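Fructooligosaccharide ABC transporter substrate-binding protein FusA (Streptococcus pneumoniae, PDB 5G5Y) binds kestose, nystose and longer fructooligosaccharides, but not sucrose, as the solute-binding part of the FusABC-MsmK ABC transporter that imports them. Local coordinates at residues V163-K168 with Q238-I243. Numbering follows the deposited sequence.
Sequences VLEAFK and QEKGLI
Leu242 reaches across to helix 157-169 with both methyls. Leu242 CD1 packs on Leu164 CB at 3.8 Å and also touches Glu165 CG. Leu242 CD2 lies against the helix backbone, 3.5 Å from Leu164 O, and touches the CB and CD of Lys168. The isobutyl group thus sits among the near parts of the Leu164, Glu165 and Lys168 side chains. Leu164 and Leu242 both also pack on Leu237, which ties this buried patch to helix 225-239.

Two polar links flank the leucine. Lys168 starts with CG anti to its backbone N (chi1 -168°) and runs nearly extended as far as CE, then bends at chi4. The CD and CE of Lys168 pass by Lys240 O, and Lys168 NZ donates to Gly241 O at 3.0 Å. The C=O...N angle is 118°, and NZ is tilted 31° from the carbonyl plane. The Glu165 and Lys240 side chains cross obliquely, with Glu165 OE2 3.6 Å from Lys240 CD. Glu165 OE2 and Lys240 NZ stay 4.2 Å apart, too far for a salt bridge. One water joins them, donating to OE2 and accepting from NZ. Another water donates to Lys240 O and weakly to Glu165 OE2.

Gly241, with positive phi, is the C' residue of a Schellman motif that ends helix 225-239. The contact packs this C-terminal turn against helix 157-169, just before the calcium-binding loop that begins at Asp171.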
loop_
_atom_site.group_PDB
_atom_site.type_symbol
_atom_site.label_atom_id
_atom_site.label_comp_id
_atom_site.label_asym_id
_atom_site.label_seq_id
_atom_site.Cartn_x
_atom_site.Cartn_y
_atom_site.Cartn_z
ATOM N N VAL A 163 30.458 -8.031 5.792
ATOM C CA VAL A 163 30.089 -8.390 4.429
ATOM C C VAL A 163 30.140 -7.233 3.443
ATOM O O VAL A 163 30.605 -7.392 2.295
ATOM C CB VAL A 163 28.683 -9.065 4.422
ATOM C CG1 VAL A 163 28.046 -9.075 3.052
ATOM C CG2 VAL A 163 28.818 -10.459 4.966
ATOM N N LEU A 164 29.620 -6.066 3.839
ATOM C CA LEU A 164 29.666 -4.929 2.944
ATOM C C LEU A 164 31.126 -4.484 2.651
ATOM O O LEU A 164 31.436 -4.050 1.539
ATOM C CB LEU A 164 28.863 -3.749 3.518
ATOM C CG LEU A 164 27.353 -4.027 3.707
ATOM C CD1 LEU A 164 26.708 -2.879 4.443
ATOM C CD2 LEU A 164 26.632 -4.279 2.401
ATOM N N GLU A 165 31.984 -4.554 3.651
ATOM C CA GLU A 165 33.425 -4.218 3.450
ATOM C C GLU A 165 34.103 -5.179 2.482
ATOM O O GLU A 165 34.883 -4.742 1.629
ATOM C CB GLU A 165 34.140 -4.204 4.770
ATOM C CG GLU A 165 33.706 -3.001 5.578
ATOM C CD GLU A 165 34.403 -2.882 6.901
ATOM O OE1 GLU A 165 34.445 -3.875 7.645
ATOM O OE2 GLU A 165 34.858 -1.760 7.196
ATOM N N ALA A 166 33.760 -6.454 2.590
ATOM C CA ALA A 166 34.224 -7.486 1.623
ATOM C C ALA A 166 33.679 -7.233 0.215
ATOM O O ALA A 166 34.424 -7.337 -0.772
ATOM C CB ALA A 166 33.871 -8.880 2.113
ATOM N N PHE A 167 32.404 -6.851 0.103
ATOM C CA PHE A 167 31.861 -6.399 -1.178
ATOM C C PHE A 167 32.600 -5.166 -1.709
ATOM O O PHE A 167 32.816 -5.035 -2.911
ATOM C CB PHE A 167 30.372 -6.005 -1.082
ATOM C CG PHE A 167 29.412 -7.142 -0.825
ATOM C CD1 PHE A 167 29.778 -8.497 -0.933
ATOM C CD2 PHE A 167 28.087 -6.840 -0.546
ATOM C CE1 PHE A 167 28.850 -9.500 -0.711
ATOM C CE2 PHE A 167 27.152 -7.845 -0.337
ATOM C CZ PHE A 167 27.524 -9.172 -0.433
ATOM N N LYS A 168 32.921 -4.227 -0.824
ATOM C CA LYS A 168 33.601 -2.996 -1.251
ATOM C C LYS A 168 34.991 -3.294 -1.826
ATOM O O LYS A 168 35.329 -2.789 -2.880
ATOM C CB LYS A 168 33.719 -1.998 -0.087
ATOM C CG LYS A 168 34.142 -0.578 -0.471
ATOM C CD LYS A 168 34.537 0.199 0.781
ATOM C CE LYS A 168 35.450 1.359 0.501
ATOM N NZ LYS A 168 34.733 2.402 -0.277
ATOM N N GLN A 238 28.180 4.865 6.138
ATOM C CA GLN A 238 28.641 5.992 5.359
ATOM C C GLN A 238 30.143 6.246 5.610
ATOM O O GLN A 238 30.897 6.496 4.658
ATOM C CB GLN A 238 27.844 7.258 5.697
ATOM C CG GLN A 238 28.298 8.538 4.985
ATOM C CD GLN A 238 28.088 8.535 3.488
ATOM O OE1 GLN A 238 27.325 7.733 2.926
ATOM N NE2 GLN A 238 28.742 9.473 2.825
ATOM N N GLU A 239 30.551 6.231 6.873
ATOM C CA GLU A 239 31.956 6.547 7.240
ATOM C C GLU A 239 32.911 5.511 6.653
ATOM O O GLU A 239 34.037 5.848 6.293
ATOM C CB GLU A 239 32.124 6.583 8.743
ATOM C CG GLU A 239 31.502 7.793 9.419
ATOM C CD GLU A 239 31.606 7.713 10.943
ATOM O OE1 GLU A 239 32.210 6.771 11.457
ATOM O OE2 GLU A 239 31.110 8.597 11.653
ATOM N N LYS A 240 32.456 4.263 6.562
ATOM C CA LYS A 240 33.245 3.193 5.939
ATOM C C LYS A 240 33.235 3.153 4.416
ATOM O O LYS A 240 33.765 2.224 3.844
ATOM C CB LYS A 240 32.824 1.863 6.527
ATOM C CG LYS A 240 33.156 1.780 8.008
ATOM C CD LYS A 240 32.546 0.558 8.641
ATOM C CE LYS A 240 32.516 0.648 10.156
ATOM N NZ LYS A 240 33.837 0.290 10.732
ATOM N N GLY A 241 32.624 4.138 3.761
ATOM C CA GLY A 241 32.517 4.176 2.293
ATOM C C GLY A 241 31.655 3.082 1.697
ATOM O O GLY A 241 31.885 2.632 0.570
ATOM N N LEU A 242 30.648 2.637 2.442
ATOM C CA LEU A 242 29.860 1.487 2.003
ATOM C C LEU A 242 28.567 1.886 1.306
ATOM O O LEU A 242 27.947 1.030 0.652
ATOM C CB LEU A 242 29.589 0.584 3.200
ATOM C CG LEU A 242 30.821 0.028 3.925
ATOM C CD1 LEU A 242 30.449 -0.721 5.217
ATOM C CD2 LEU A 242 31.645 -0.871 3.000
ATOM N N ILE A 243 28.159 3.159 1.404
ATOM C CA ILE A 243 26.913 3.623 0.816
ATOM C C ILE A 243 27.159 4.192 -0.573
ATOM O O ILE A 243 28.133 4.915 -0.792
ATOM C CB ILE A 243 26.185 4.689 1.703
ATOM C CG1 ILE A 243 25.895 4.109 3.103
ATOM C CG2 ILE A 243 24.893 5.133 1.035
ATOM C CD1 ILE A 243 25.128 5.042 4.042
HETATM O O HOH W 1 35.635 0.378 4.721
HETATM O O HOH W 2 34.916 -1.936 9.985
#